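Racemase (PDB 3MKC) is of unknown specific function but belongs to the mandelate racemase/muconate lactonizing enzyme family of the enolase superfamily, with a TIM-barrel-like C-terminal domain. Local coordinates at residues 173-184 with 206-215; 235-243 with 259-267. One frame throughout, in Å; residues are numbered along the deposited sequence.

Interaction 1 of 2, residues 173-184 with 206-215; sequences IRAVKVCVPIKA and TDMMVDYLYR
A175 to C179 pair residue for residue with D207 to D211 as parallel strands of a beta-alpha-beta unit. Helix 188-202 makes the crossover. The unit belongs to the TIM-barrel-like domain of the enolase superfamily.

Six backbone hydrogen bonds run from R174 O, which accepts from D207 N, to V180 N, which donates to D211 O. V176 and V178 each use both N and O. The M209 N to V176 O bond is 2.9 Å long and lies in the carbonyl plane. Between these bonds come CA-H...O contacts, such as K177 CA to M209 O at 3.3 Å.

Apolar contacts differ on the two faces. V176, V178, M208 and V210 point toward helices 154-170 and 188-202. There V178 CG2 meets V210 CG2 at 4.1 Å. On the other face, selenomethionine M209 bends back so that its CE lies 3.8 Å from A175 CB. K177 crosses M209 at about a right angle, and its NZ continues to a salt bridge with E238. Past the strands, I182 CG1 packs on L213 CD1 at 3.6 Å.

Polar side chains and waters secure both ends. One water joins I173 O to T206 OG1. D211 OD1 accepts from L213 N at 2.8 Å, forming an Asx turn. A second water is gripped by V180 O, Y212 O and R215 NH1. The CG of R215 sits between its backbone N and carbonyl carbon (chi1 66°). From there the chain reaches back across V180, whose CG1 covers one face of the guanidinium. NH1 adds a weak bond to I182 O. R215 NH2 donates almost straight to A184 O, at 2.7 Å and 177°, with the oxygen in the guanidinium plane but NH2 above the carbonyl plane.

Interaction 2 of 2, residues 235-243 with 259-267; sequences YFAEATLQH and RICGAEMST
R259 lays its guanidinium flat on the ring of Y235, a cation-pi stack with centres 3.7 Å apart and planes 8° from parallel. NH1 sits over the ring centre. It also donates to Y235 O at 2.9 Å, in the carbonyl plane and on a lone pair. Stack and bond together fix the rotation of the guanidinium. Next to it, C261 SG lies over one face of the F236 ring, 3.4 Å from the centroid. This is a sulfur-aromatic contact, offset toward CG. The backbones share a single bridge: A237 N donates to R259 O, and C261 N donates to A237 O.

Beyond this tight end the chains separate and water fills in. One water links A237 O, C261 O and T240 OG1. Two like charges sit close where E238 OE2 lies 3.9 Å from E264 OE2. E238 is also held by K177, and E264 by Y214. At the far end selenomethionine M265 is exposed. Its CB lies over one face of the H243 imidazole, and its CE reaches H243 CB at 3.4 Å.

The contact continues the barrel wall. Strand 236-238 is flanked by strand 207-211, and strand 261-262 leads on to strand 283-284. Outside, A237 packs on L226 of helix 219-228, and I260 packs on V253 of helix 246-255. Past the strand, H243 meets the ring of W275 in helix 268-277 edge-to-face.

Overall arrangement
Interactions 1 and 2 follow in series along the chain, with centres 12 Å apart. Strands 207-211 and 236-238 are neighbours in one sheet, so the two contacts join into a continuous part of the barrel wall. Two side-chain links tie them together. K177 NZ forms a salt bridge to E238 OE1 at 2.7 Å, and Y214 OH makes a probable hydrogen bond to E264 OE1 at 2.5 Å. D211 OD2 lies close to E238 OE2, a pair of like charges. D211 and E238 end their strands, and E264 follows the end of strand 261-262. In enolase superfamily barrels the active site lies at the C-terminal ends of the strands, and this polar cluster is consistent with that position.

Interaction 1 of 2, residues 173-184 with 206-215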
ATOM      1  N   ILE A 173       4.378  12.865  15.063  1.00 23.91           N
ATOM      2  CA  ILE A 173       4.353  11.738  14.136  1.00 21.55           C
ATOM      3  C   ILE A 173       5.510  10.841  14.580  1.00 22.93           C
ATOM      4  O   ILE A 173       6.642  11.306  14.722  1.00 22.26           O
ATOM      5  CB  ILE A 173       4.584  12.195  12.677  1.00 20.85           C
ATOM      6  CG1 ILE A 173       3.462  13.144  12.247  1.00 20.79           C
ATOM      7  CG2 ILE A 173       4.649  10.991  11.750  1.00 19.32           C
ATOM      8  CD1 ILE A 173       2.071  12.564  12.406  1.00 20.65           C
ATOM      9  N   ARG A 174       5.222   9.562  14.800  1.00 21.81           N
ATOM     10  CA  ARG A 174       6.235   8.629  15.276  1.00 21.77           C
ATOM     11  C   ARG A 174       7.332   8.253  14.282  1.00 20.22           C
ATOM     12  O   ARG A 174       8.411   7.830  14.691  1.00 21.32           O
ATOM     13  CB  ARG A 174       5.559   7.353  15.782  1.00 23.52           C
ATOM     14  CG  ARG A 174       4.447   7.591  16.784  1.00 26.80           C
ATOM     15  CD  ARG A 174       4.970   8.238  18.055  1.00 29.57           C
ATOM     16  NE  ARG A 174       3.913   8.445  19.041  1.00 31.25           N
ATOM     17  CZ  ARG A 174       3.324   7.475  19.735  1.00 32.08           C
ATOM     18  NH1 ARG A 174       3.684   6.209  19.562  1.00 32.24           N
ATOM     19  NH2 ARG A 174       2.364   7.773  20.605  1.00 33.22           N
ATOM     20  N   ALA A 175       7.068   8.401  12.988  1.00 19.10           N
ATOM     21  CA  ALA A 175       8.065   8.052  11.980  1.00 18.65           C
ATOM     22  C   ALA A 175       7.747   8.676  10.629  1.00 17.86           C
ATOM     23  O   ALA A 175       6.584   8.842  10.270  1.00 18.27           O
ATOM     24  CB  ALA A 175       8.159   6.530  11.843  1.00 20.06           C
ATOM     25  N   VAL A 176       8.793   9.012   9.882  1.00 16.23           N
ATOM     26  CA  VAL A 176       8.638   9.614   8.572  1.00 17.60           C
ATOM     27  C   VAL A 176       9.622   9.004   7.581  1.00 17.74           C
ATOM     28  O   VAL A 176      10.677   8.503   7.965  1.00 19.65           O
ATOM     29  CB  VAL A 176       8.886  11.137   8.626  1.00 17.42           C
ATOM     30  CG1 VAL A 176       7.856  11.803   9.545  1.00 18.91           C
ATOM     31  CG2 VAL A 176      10.296  11.415   9.125  1.00 19.91           C
ATOM     32  N   LYS A 177       9.267   9.043   6.305  1.00 18.84           N
ATOM     33  CA  LYS A 177      10.144   8.521   5.272  1.00 17.48           C
ATOM     34  C   LYS A 177      10.490   9.650   4.322  1.00 18.23           C
ATOM     35  O   LYS A 177       9.612  10.389   3.886  1.00 19.41           O
ATOM     36  CB  LYS A 177       9.461   7.398   4.487  1.00 18.11           C
ATOM     37  CG  LYS A 177      10.372   6.767   3.438  1.00 15.64           C
ATOM     38  CD  LYS A 177       9.788   5.477   2.873  1.00 17.12           C
ATOM     39  CE  LYS A 177       8.611   5.738   1.942  1.00 18.18           C
ATOM     40  NZ  LYS A 177       8.035   4.469   1.409  1.00 17.00           N
ATOM     41  N   VAL A 178      11.775   9.791   4.025  1.00 17.76           N
ATOM     42  CA  VAL A 178      12.243  10.816   3.103  1.00 18.60           C
ATOM     43  C   VAL A 178      12.739  10.087   1.867  1.00 20.44           C
ATOM     44  O   VAL A 178      12.931   8.875   1.903  1.00 20.92           O
ATOM     45  CB  VAL A 178      13.397  11.625   3.712  1.00 18.39           C
ATOM     46  CG1 VAL A 178      12.923  12.328   4.978  1.00 18.37           C
ATOM     47  CG2 VAL A 178      14.569  10.702   4.019  1.00 17.14           C
ATOM     48  N   CYS A 179      12.939  10.815   0.773  1.00 19.89           N
ATOM     49  CA  CYS A 179      13.412  10.198  -0.460  1.00 21.78           C
ATOM     50  C   CYS A 179      14.604  10.943  -1.023  1.00 22.24           C
ATOM     51  O   CYS A 179      14.819  12.117  -0.716  1.00 23.35           O
ATOM     52  CB  CYS A 179      12.317  10.215  -1.527  1.00 22.35           C
ATOM     53  SG  CYS A 179      10.685   9.718  -0.979  1.00 25.55           S
ATOM     54  N   VAL A 180      15.378  10.248  -1.849  1.00 21.66           N
ATOM     55  CA  VAL A 180      16.516  10.853  -2.521  1.00 21.27           C
ATOM     56  C   VAL A 180      15.970  11.125  -3.916  1.00 22.23           C
ATOM     57  O   VAL A 180      15.656  10.192  -4.656  1.00 20.97           O
ATOM     58  CB  VAL A 180      17.715   9.878  -2.631  1.00 20.40           C
ATOM     59  CG1 VAL A 180      18.852  10.533  -3.404  1.00 20.78           C
ATOM     60  CG2 VAL A 180      18.202   9.486  -1.246  1.00 20.00           C
ATOM     61  N   PRO A 181      15.817  12.404  -4.290  1.00 23.25           N
ATOM     62  CA  PRO A 181      15.296  12.757  -5.614  1.00 24.41           C
ATOM     63  C   PRO A 181      15.928  11.955  -6.755  1.00 25.37           C
ATOM     64  O   PRO A 181      17.147  11.881  -6.876  1.00 25.54           O
ATOM     65  CB  PRO A 181      15.598  14.249  -5.707  1.00 24.53           C
ATOM     66  CG  PRO A 181      15.401  14.694  -4.293  1.00 24.47           C
ATOM     67  CD  PRO A 181      16.150  13.617  -3.523  1.00 23.63           C
ATOM     68  N   ILE A 182      15.081  11.369  -7.591  1.00 27.48           N
ATOM     69  CA  ILE A 182      15.520  10.554  -8.723  1.00 29.71           C
ATOM     70  C   ILE A 182      16.597  11.183  -9.604  1.00 31.71           C
ATOM     71  O   ILE A 182      17.720  10.677  -9.690  1.00 33.29           O
ATOM     72  CB  ILE A 182      14.330  10.199  -9.623  1.00 29.94           C
ATOM     73  CG1 ILE A 182      13.254   9.495  -8.799  1.00 29.35           C
ATOM     74  CG2 ILE A 182      14.792   9.323 -10.775  1.00 30.63           C
ATOM     75  CD1 ILE A 182      12.050   9.049  -9.604  1.00 28.99           C
ATOM     76  N   LYS A 183      16.250  12.278 -10.269  1.00 32.60           N
ATOM     77  CA  LYS A 183      17.187  12.946 -11.159  1.00 33.42           C
ATOM     78  C   LYS A 183      18.248  13.771 -10.439  1.00 33.89           C
ATOM     79  O   LYS A 183      18.776  14.739 -10.989  1.00 35.04           O
ATOM     80  CB  LYS A 183      16.423  13.824 -12.148  1.00 33.37           C
ATOM     81  CG  LYS A 183      15.466  13.053 -13.045  1.00 34.99           C
ATOM     82  CD  LYS A 183      14.779  13.989 -14.031  1.00 35.72           C
ATOM     83  CE  LYS A 183      13.856  13.247 -14.986  1.00 36.63           C
ATOM     84  NZ  LYS A 183      13.160  14.205 -15.901  1.00 37.05           N
ATOM     85  N   ALA A 184      18.561  13.396  -9.204  1.00 33.62           N
ATOM     86  CA  ALA A 184      19.590  14.099  -8.449  1.00 33.60           C
ATOM     87  C   ALA A 184      20.899  13.404  -8.806  1.00 34.02           C
ATOM     88  O   ALA A 184      20.980  12.179  -8.758  1.00 35.03           O
ATOM     89  CB  ALA A 184      19.318  13.991  -6.951  1.00 32.69           C
ATOM     90  N   THR A 206      12.352  10.561  16.522  1.00 25.33           N
ATOM     91  CA  THR A 206      11.429  10.113  15.491  1.00 23.70           C
ATOM     92  C   THR A 206      12.131   9.147  14.540  1.00 21.53           C
ATOM     93  O   THR A 206      13.216   9.436  14.059  1.00 19.65           O
ATOM     94  CB  THR A 206      10.916  11.314  14.674  1.00 24.63           C
ATOM     95  OG1 THR A 206      10.414  12.316  15.566  1.00 26.09           O
ATOM     96  CG2 THR A 206       9.806  10.888  13.730  1.00 25.40           C
ATOM     97  N   ASP A 207      11.518   8.000  14.276  1.00 19.81           N
ATOM     98  CA  ASP A 207      12.122   7.045  13.356  1.00 18.24           C
ATOM     99  C   ASP A 207      12.157   7.635  11.958  1.00 16.07           C
ATOM    100  O   ASP A 207      11.228   8.331  11.550  1.00 16.30           O
ATOM    101  CB  ASP A 207      11.339   5.737  13.341  1.00 18.64           C
ATOM    102  CG  ASP A 207      11.828   4.757  14.381  1.00 19.99           C
ATOM    103  OD1 ASP A 207      13.051   4.513  14.419  1.00 21.85           O
ATOM    104  OD2 ASP A 207      10.996   4.224  15.144  1.00 17.19           O
HETATM  105  N   MSE A 208      13.223   7.343  11.217  1.00 15.09           N
HETATM  106  CA  MSE A 208      13.374   7.868   9.868  1.00 14.52           C
HETATM  107  C   MSE A 208      13.705   6.779   8.865  1.00 14.67           C
HETATM  108  O   MSE A 208      14.714   6.086   9.002  1.00 14.39           O
HETATM  109  CB  MSE A 208      14.479   8.921   9.837  1.00 15.71           C
HETATM  110  CG  MSE A 208      14.646   9.611   8.490  1.00 17.84           C
HETATM  111 SE   MSE A 208      15.877  11.099   8.593  1.00 31.04          SE
HETATM  112  CE  MSE A 208      17.107  10.636   7.214  1.00 20.83           C
HETATM  113  N   MSE A 209      12.850   6.651   7.857  1.00 14.80           N
HETATM  114  CA  MSE A 209      13.025   5.670   6.791  1.00 15.41           C
HETATM  115  C   MSE A 209      13.531   6.397   5.554  1.00 16.01           C
HETATM  116  O   MSE A 209      13.358   7.610   5.434  1.00 16.65           O
HETATM  117  CB  MSE A 209      11.701   4.988   6.464  1.00 15.95           C
HETATM  118  CG  MSE A 209      11.171   4.092   7.583  1.00 17.50           C
HETATM  119 SE   MSE A 209      10.316   4.987   9.067  1.00 24.11          SE
HETATM  120  CE  MSE A 209       8.951   3.703   9.391  1.00 18.71           C
ATOM    121  N   VAL A 210      14.155   5.666   4.637  1.00 15.71           N
ATOM    122  CA  VAL A 210      14.681   6.288   3.424  1.00 15.68           C
ATOM    123  C   VAL A 210      14.361   5.498   2.158  1.00 17.52           C
ATOM    124  O   VAL A 210      14.558   4.279   2.107  1.00 16.05           O
ATOM    125  CB  VAL A 210      16.215   6.463   3.509  1.00 15.61           C
ATOM    126  CG1 VAL A 210      16.716   7.241   2.293  1.00 16.58           C
ATOM    127  CG2 VAL A 210      16.587   7.188   4.799  1.00 16.53           C
ATOM    128  N   ASP A 211      13.869   6.210   1.149  1.00 16.76           N
ATOM    129  CA  ASP A 211      13.523   5.636  -0.146  1.00 17.50           C
ATOM    130  C   ASP A 211      14.573   6.145  -1.121  1.00 18.25           C
ATOM    131  O   ASP A 211      14.617   7.338  -1.427  1.00 19.06           O
ATOM    132  CB  ASP A 211      12.125   6.109  -0.571  1.00 18.56           C
ATOM    133  CG  ASP A 211      11.725   5.626  -1.962  1.00 17.20           C
ATOM    134  OD1 ASP A 211      12.511   4.909  -2.612  1.00 19.05           O
ATOM    135  OD2 ASP A 211      10.609   5.968  -2.404  1.00 17.08           O
ATOM    136  N   TYR A 212      15.426   5.246  -1.597  1.00 16.96           N
ATOM    137  CA  TYR A 212      16.488   5.628  -2.517  1.00 17.38           C
ATOM    138  C   TYR A 212      16.029   5.659  -3.976  1.00 16.37           C
ATOM    139  O   TYR A 212      16.800   5.990  -4.876  1.00 17.85           O
ATOM    140  CB  TYR A 212      17.688   4.695  -2.318  1.00 16.83           C
ATOM    141  CG  TYR A 212      18.304   4.818  -0.937  1.00 15.66           C
ATOM    142  CD1 TYR A 212      19.328   5.730  -0.684  1.00 14.95           C
ATOM    143  CD2 TYR A 212      17.836   4.051   0.122  1.00 15.94           C
ATOM    144  CE1 TYR A 212      19.873   5.871   0.599  1.00 14.73           C
ATOM    145  CE2 TYR A 212      18.365   4.182   1.399  1.00 15.10           C
ATOM    146  CZ  TYR A 212      19.384   5.094   1.635  1.00 16.04           C
ATOM    147  OH  TYR A 212      19.909   5.222   2.905  1.00 15.05           O
ATOM    148  N   LEU A 213      14.758   5.329  -4.192  1.00 17.33           N
ATOM    149  CA  LEU A 213      14.154   5.342  -5.518  1.00 16.93           C
ATOM    150  C   LEU A 213      14.917   4.641  -6.636  1.00 17.01           C
ATOM    151  O   LEU A 213      15.007   5.153  -7.756  1.00 16.34           O
ATOM    152  CB  LEU A 213      13.845   6.787  -5.934  1.00 18.22           C
ATOM    153  CG  LEU A 213      12.678   7.419  -5.175  1.00 20.35           C
ATOM    154  CD1 LEU A 213      12.701   8.940  -5.333  1.00 20.45           C
ATOM    155  CD2 LEU A 213      11.370   6.833  -5.691  1.00 20.02           C
ATOM    156  N   TYR A 214      15.476   3.476  -6.324  1.00 17.59           N
ATOM    157  CA  TYR A 214      16.169   2.668  -7.315  1.00 17.03           C
ATOM    158  C   TYR A 214      17.296   3.369  -8.065  1.00 18.56           C
ATOM    159  O   TYR A 214      17.471   3.158  -9.262  1.00 17.48           O
ATOM    160  CB  TYR A 214      15.134   2.146  -8.314  1.00 15.97           C
ATOM    161  CG  TYR A 214      13.970   1.442  -7.650  1.00 16.64           C
ATOM    162  CD1 TYR A 214      14.131   0.183  -7.079  1.00 14.84           C
ATOM    163  CD2 TYR A 214      12.714   2.055  -7.549  1.00 14.76           C
ATOM    164  CE1 TYR A 214      13.087  -0.449  -6.428  1.00 15.21           C
ATOM    165  CE2 TYR A 214      11.657   1.428  -6.894  1.00 14.07           C
ATOM    166  CZ  TYR A 214      11.855   0.171  -6.333  1.00 16.62           C
ATOM    167  OH  TYR A 214      10.836  -0.459  -5.665  1.00 14.60           O
ATOM    168  N   ARG A 215      18.079   4.185  -7.369  1.00 19.12           N
ATOM    169  CA  ARG A 215      19.164   4.887  -8.041  1.00 21.11           C
ATOM    170  C   ARG A 215      20.449   4.062  -8.137  1.00 20.14           C
ATOM    171  O   ARG A 215      21.389   4.475  -8.805  1.00 20.96           O
ATOM    172  CB  ARG A 215      19.459   6.217  -7.333  1.00 23.16           C
ATOM    173  CG  ARG A 215      20.016   6.068  -5.937  1.00 26.52           C
ATOM    174  CD  ARG A 215      20.095   7.407  -5.189  1.00 27.72           C
ATOM    175  NE  ARG A 215      21.045   8.363  -5.761  1.00 27.60           N
ATOM    176  CZ  ARG A 215      20.722   9.322  -6.628  1.00 29.68           C
ATOM    177  NH1 ARG A 215      19.469   9.460  -7.039  1.00 29.86           N
ATOM    178  NH2 ARG A 215      21.651  10.161  -7.071  1.00 28.48           N
TER
HETATM  179  O   HOH W   1       7.918  13.353  16.142  1.00 33.05           O
HETATM  180  O   HOH W   2      17.171   8.484  -6.021  1.00 23.59           O

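Interaction 2 of 2, residues 235-243 with 259-267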
ATOM      1  N   TYR A 235      15.574   3.571  10.182  1.00 14.48           N
ATOM      2  CA  TYR A 235      14.698   2.415  10.312  1.00 12.51           C
ATOM      3  C   TYR A 235      14.881   1.431   9.161  1.00 12.47           C
ATOM      4  O   TYR A 235      14.949   0.224   9.383  1.00 15.06           O
ATOM      5  CB  TYR A 235      13.236   2.846  10.378  1.00 12.13           C
ATOM      6  CG  TYR A 235      12.342   1.719  10.821  1.00 12.69           C
ATOM      7  CD1 TYR A 235      11.997   1.566  12.164  1.00 12.30           C
ATOM      8  CD2 TYR A 235      11.896   0.762   9.911  1.00 11.64           C
ATOM      9  CE1 TYR A 235      11.229   0.490  12.588  1.00 12.87           C
ATOM     10  CE2 TYR A 235      11.139  -0.315  10.322  1.00 10.78           C
ATOM     11  CZ  TYR A 235      10.807  -0.453  11.659  1.00 11.64           C
ATOM     12  OH  TYR A 235      10.075  -1.548  12.075  1.00 13.97           O
ATOM     13  N   PHE A 236      14.931   1.935   7.932  1.00 11.35           N
ATOM     14  CA  PHE A 236      15.149   1.046   6.803  1.00 11.24           C
ATOM     15  C   PHE A 236      15.651   1.715   5.537  1.00 13.32           C
ATOM     16  O   PHE A 236      15.638   2.945   5.419  1.00 15.29           O
ATOM     17  CB  PHE A 236      13.899   0.178   6.522  1.00 11.17           C
ATOM     18  CG  PHE A 236      12.701   0.915   5.935  1.00 12.92           C
ATOM     19  CD1 PHE A 236      12.827   1.766   4.834  1.00 12.31           C
ATOM     20  CD2 PHE A 236      11.423   0.637   6.413  1.00 12.30           C
ATOM     21  CE1 PHE A 236      11.693   2.321   4.221  1.00 12.70           C
ATOM     22  CE2 PHE A 236      10.279   1.182   5.811  1.00 12.13           C
ATOM     23  CZ  PHE A 236      10.414   2.025   4.711  1.00 13.83           C
ATOM     24  N   ALA A 237      16.126   0.889   4.609  1.00 12.40           N
ATOM     25  CA  ALA A 237      16.638   1.352   3.332  1.00 11.33           C
ATOM     26  C   ALA A 237      15.742   0.749   2.254  1.00 12.97           C
ATOM     27  O   ALA A 237      15.773  -0.459   2.013  1.00 11.60           O
ATOM     28  CB  ALA A 237      18.064   0.896   3.148  1.00 10.13           C
ATOM     29  N   GLU A 238      14.945   1.606   1.622  1.00 11.91           N
ATOM     30  CA  GLU A 238      14.002   1.195   0.584  1.00 14.22           C
ATOM     31  C   GLU A 238      14.474   1.467  -0.843  1.00 14.04           C
ATOM     32  O   GLU A 238      15.141   2.460  -1.105  1.00 14.31           O
ATOM     33  CB  GLU A 238      12.679   1.924   0.805  1.00 15.72           C
ATOM     34  CG  GLU A 238      11.655   1.746  -0.294  1.00 16.60           C
ATOM     35  CD  GLU A 238      10.391   2.536  -0.019  1.00 19.20           C
ATOM     36  OE1 GLU A 238      10.053   2.707   1.169  1.00 16.04           O
ATOM     37  OE2 GLU A 238       9.736   2.970  -0.987  1.00 21.05           O
ATOM     38  N   ALA A 239      14.097   0.584  -1.760  1.00 14.43           N
ATOM     39  CA  ALA A 239      14.446   0.736  -3.165  1.00 14.95           C
ATOM     40  C   ALA A 239      15.919   1.074  -3.372  1.00 16.52           C
ATOM     41  O   ALA A 239      16.263   2.045  -4.047  1.00 16.05           O
ATOM     42  CB  ALA A 239      13.566   1.814  -3.789  1.00 17.40           C
ATOM     43  N   THR A 240      16.787   0.270  -2.773  1.00 16.13           N
ATOM     44  CA  THR A 240      18.222   0.472  -2.902  1.00 18.42           C
ATOM     45  C   THR A 240      18.689  -0.076  -4.247  1.00 18.93           C
ATOM     46  O   THR A 240      19.310   0.633  -5.036  1.00 23.88           O
ATOM     47  CB  THR A 240      18.985  -0.257  -1.787  1.00 17.70           C
ATOM     48  OG1 THR A 240      18.576  -1.629  -1.758  1.00 22.30           O
ATOM     49  CG2 THR A 240      18.695   0.379  -0.435  1.00 18.47           C
ATOM     50  N   LEU A 241      18.373  -1.337  -4.510  1.00 16.01           N
ATOM     51  CA  LEU A 241      18.782  -1.968  -5.757  1.00 15.06           C
ATOM     52  C   LEU A 241      17.595  -2.178  -6.676  1.00 14.54           C
ATOM     53  O   LEU A 241      16.452  -1.941  -6.288  1.00 15.50           O
ATOM     54  CB  LEU A 241      19.461  -3.306  -5.462  1.00 15.01           C
ATOM     55  CG  LEU A 241      20.790  -3.157  -4.718  1.00 15.53           C
ATOM     56  CD1 LEU A 241      21.308  -4.522  -4.268  1.00 17.83           C
ATOM     57  CD2 LEU A 241      21.786  -2.469  -5.631  1.00 15.49           C
ATOM     58  N   GLN A 242      17.870  -2.616  -7.898  1.00 14.38           N
ATOM     59  CA  GLN A 242      16.800  -2.843  -8.852  1.00 14.29           C
ATOM     60  C   GLN A 242      15.862  -3.901  -8.304  1.00 12.62           C
ATOM     61  O   GLN A 242      16.277  -4.841  -7.628  1.00 12.74           O
ATOM     62  CB  GLN A 242      17.374  -3.237 -10.209  1.00 15.86           C
ATOM     63  CG  GLN A 242      18.292  -2.159 -10.786  1.00 16.30           C
ATOM     64  CD  GLN A 242      17.684  -0.760 -10.705  1.00 19.09           C
ATOM     65  OE1 GLN A 242      18.165   0.099  -9.965  1.00 22.28           O
ATOM     66  NE2 GLN A 242      16.622  -0.533 -11.460  1.00 16.52           N
ATOM     67  N   HIS A 243      14.585  -3.728  -8.603  1.00 11.57           N
ATOM     68  CA  HIS A 243      13.551  -4.605  -8.095  1.00 10.04           C
ATOM     69  C   HIS A 243      13.652  -6.083  -8.487  1.00 10.61           C
ATOM     70  O   HIS A 243      13.121  -6.939  -7.784  1.00 12.96           O
ATOM     71  CB  HIS A 243      12.189  -4.022  -8.485  1.00 10.81           C
ATOM     72  CG  HIS A 243      11.047  -4.548  -7.677  1.00  9.68           C
ATOM     73  ND1 HIS A 243      10.420  -5.741  -7.961  1.00 10.88           N
ATOM     74  CD2 HIS A 243      10.396  -4.026  -6.611  1.00 11.32           C
ATOM     75  CE1 HIS A 243       9.429  -5.931  -7.108  1.00 12.34           C
ATOM     76  NE2 HIS A 243       9.394  -4.902  -6.277  1.00 12.41           N
ATOM     77  N   ARG A 259      18.113  -2.245   7.738  1.00 12.94           N
ATOM     78  CA  ARG A 259      16.952  -3.053   7.387  1.00 12.13           C
ATOM     79  C   ARG A 259      16.852  -2.862   5.879  1.00 12.99           C
ATOM     80  O   ARG A 259      16.926  -1.734   5.386  1.00 13.21           O
ATOM     81  CB  ARG A 259      15.663  -2.527   8.021  1.00 11.43           C
ATOM     82  CG  ARG A 259      15.421  -2.911   9.473  1.00 12.01           C
ATOM     83  CD  ARG A 259      13.924  -2.766   9.762  1.00 10.35           C
ATOM     84  NE  ARG A 259      13.559  -3.056  11.141  1.00 12.77           N
ATOM     85  CZ  ARG A 259      13.748  -2.227  12.160  1.00 11.51           C
ATOM     86  NH1 ARG A 259      14.305  -1.040  11.967  1.00 12.69           N
ATOM     87  NH2 ARG A 259      13.356  -2.577  13.377  1.00 14.25           N
ATOM     88  N   ILE A 260      16.714  -3.955   5.142  1.00 11.43           N
ATOM     89  CA  ILE A 260      16.600  -3.871   3.690  1.00 10.65           C
ATOM     90  C   ILE A 260      15.169  -4.214   3.311  1.00  8.70           C
ATOM     91  O   ILE A 260      14.644  -5.235   3.739  1.00 10.92           O
ATOM     92  CB  ILE A 260      17.564  -4.864   3.005  1.00  9.31           C
ATOM     93  CG1 ILE A 260      18.994  -4.604   3.483  1.00 10.53           C
ATOM     94  CG2 ILE A 260      17.481  -4.729   1.495  1.00 10.80           C
ATOM     95  CD1 ILE A 260      19.484  -3.196   3.203  1.00 12.90           C
ATOM     96  N   CYS A 261      14.529  -3.342   2.538  1.00 10.35           N
ATOM     97  CA  CYS A 261      13.152  -3.575   2.115  1.00  9.73           C
ATOM     98  C   CYS A 261      13.125  -4.102   0.695  1.00  9.22           C
ATOM     99  O   CYS A 261      14.098  -3.991  -0.040  1.00 12.02           O
ATOM    100  CB  CYS A 261      12.353  -2.277   2.114  1.00 11.97           C
ATOM    101  SG  CYS A 261      12.469  -1.313   3.621  1.00 12.70           S
ATOM    102  N   GLY A 262      11.981  -4.650   0.314  1.00 10.70           N
ATOM    103  CA  GLY A 262      11.816  -5.135  -1.040  1.00 10.22           C
ATOM    104  C   GLY A 262      10.351  -5.387  -1.338  1.00 11.16           C
ATOM    105  O   GLY A 262       9.497  -5.245  -0.458  1.00 10.74           O
ATOM    106  N   ALA A 263      10.064  -5.712  -2.598  1.00 10.71           N
ATOM    107  CA  ALA A 263       8.716  -6.066  -3.046  1.00 10.47           C
ATOM    108  C   ALA A 263       7.700  -4.950  -3.285  1.00 10.70           C
ATOM    109  O   ALA A 263       6.526  -5.224  -3.496  1.00 12.77           O
ATOM    110  CB  ALA A 263       8.128  -7.098  -2.097  1.00 10.63           C
ATOM    111  N   GLU A 264       8.148  -3.703  -3.260  1.00 12.49           N
ATOM    112  CA  GLU A 264       7.246  -2.581  -3.490  1.00 12.93           C
ATOM    113  C   GLU A 264       6.380  -2.756  -4.736  1.00 11.87           C
ATOM    114  O   GLU A 264       5.189  -2.473  -4.703  1.00 12.13           O
ATOM    115  CB  GLU A 264       8.041  -1.274  -3.633  1.00 14.94           C
ATOM    116  CG  GLU A 264       7.241  -0.166  -4.327  1.00 18.83           C
ATOM    117  CD  GLU A 264       7.967   1.160  -4.396  1.00 19.67           C
ATOM    118  OE1 GLU A 264       9.126   1.191  -4.856  1.00 17.22           O
ATOM    119  OE2 GLU A 264       7.364   2.179  -3.993  1.00 21.19           O
HETATM  120  N   MSE A 265       6.976  -3.219  -5.834  1.00 11.92           N
HETATM  121  CA  MSE A 265       6.232  -3.365  -7.088  1.00 10.56           C
HETATM  122  C   MSE A 265       5.760  -4.776  -7.417  1.00 10.88           C
HETATM  123  O   MSE A 265       5.186  -5.019  -8.485  1.00 12.23           O
HETATM  124  CB  MSE A 265       7.082  -2.849  -8.255  1.00 14.46           C
HETATM  125  CG  MSE A 265       7.592  -1.419  -8.080  1.00 15.77           C
HETATM  126 SE   MSE A 265       8.499  -0.753  -9.638  1.00 25.67          SE
HETATM  127  CE  MSE A 265      10.274  -1.332  -9.245  1.00 20.18           C
ATOM    128  N   SER A 266       5.997  -5.703  -6.500  1.00 11.94           N
ATOM    129  CA  SER A 266       5.631  -7.108  -6.700  1.00 10.50           C
ATOM    130  C   SER A 266       4.133  -7.395  -6.625  1.00 10.56           C
ATOM    131  O   SER A 266       3.339  -6.535  -6.243  1.00 12.22           O
ATOM    132  CB  SER A 266       6.315  -7.955  -5.638  1.00 12.15           C
ATOM    133  OG  SER A 266       5.745  -7.662  -4.372  1.00 14.50           O
ATOM    134  N   THR A 267       3.761  -8.618  -7.007  1.00 11.95           N
ATOM    135  CA  THR A 267       2.370  -9.073  -6.917  1.00  9.98           C
ATOM    136  C   THR A 267       2.374 -10.549  -6.514  1.00  9.93           C
ATOM    137  O   THR A 267       3.253 -11.315  -6.924  1.00 11.65           O
ATOM    138  CB  THR A 267       1.581  -8.913  -8.245  1.00 10.29           C
ATOM    139  OG1 THR A 267       2.077  -9.840  -9.220  1.00 10.95           O
ATOM    140  CG2 THR A 267       1.692  -7.480  -8.763  1.00 10.38           C
TER
HETATM  141  O   HOH W   3      16.170  -1.790  -0.409  1.00 19.70           O
HETATM  142  O   HOH W   4      10.224   3.506  -3.471  1.00 19.07           O
HETATM  143  O   HOH W   5       7.656   1.317  -1.185  1.00 32.33           O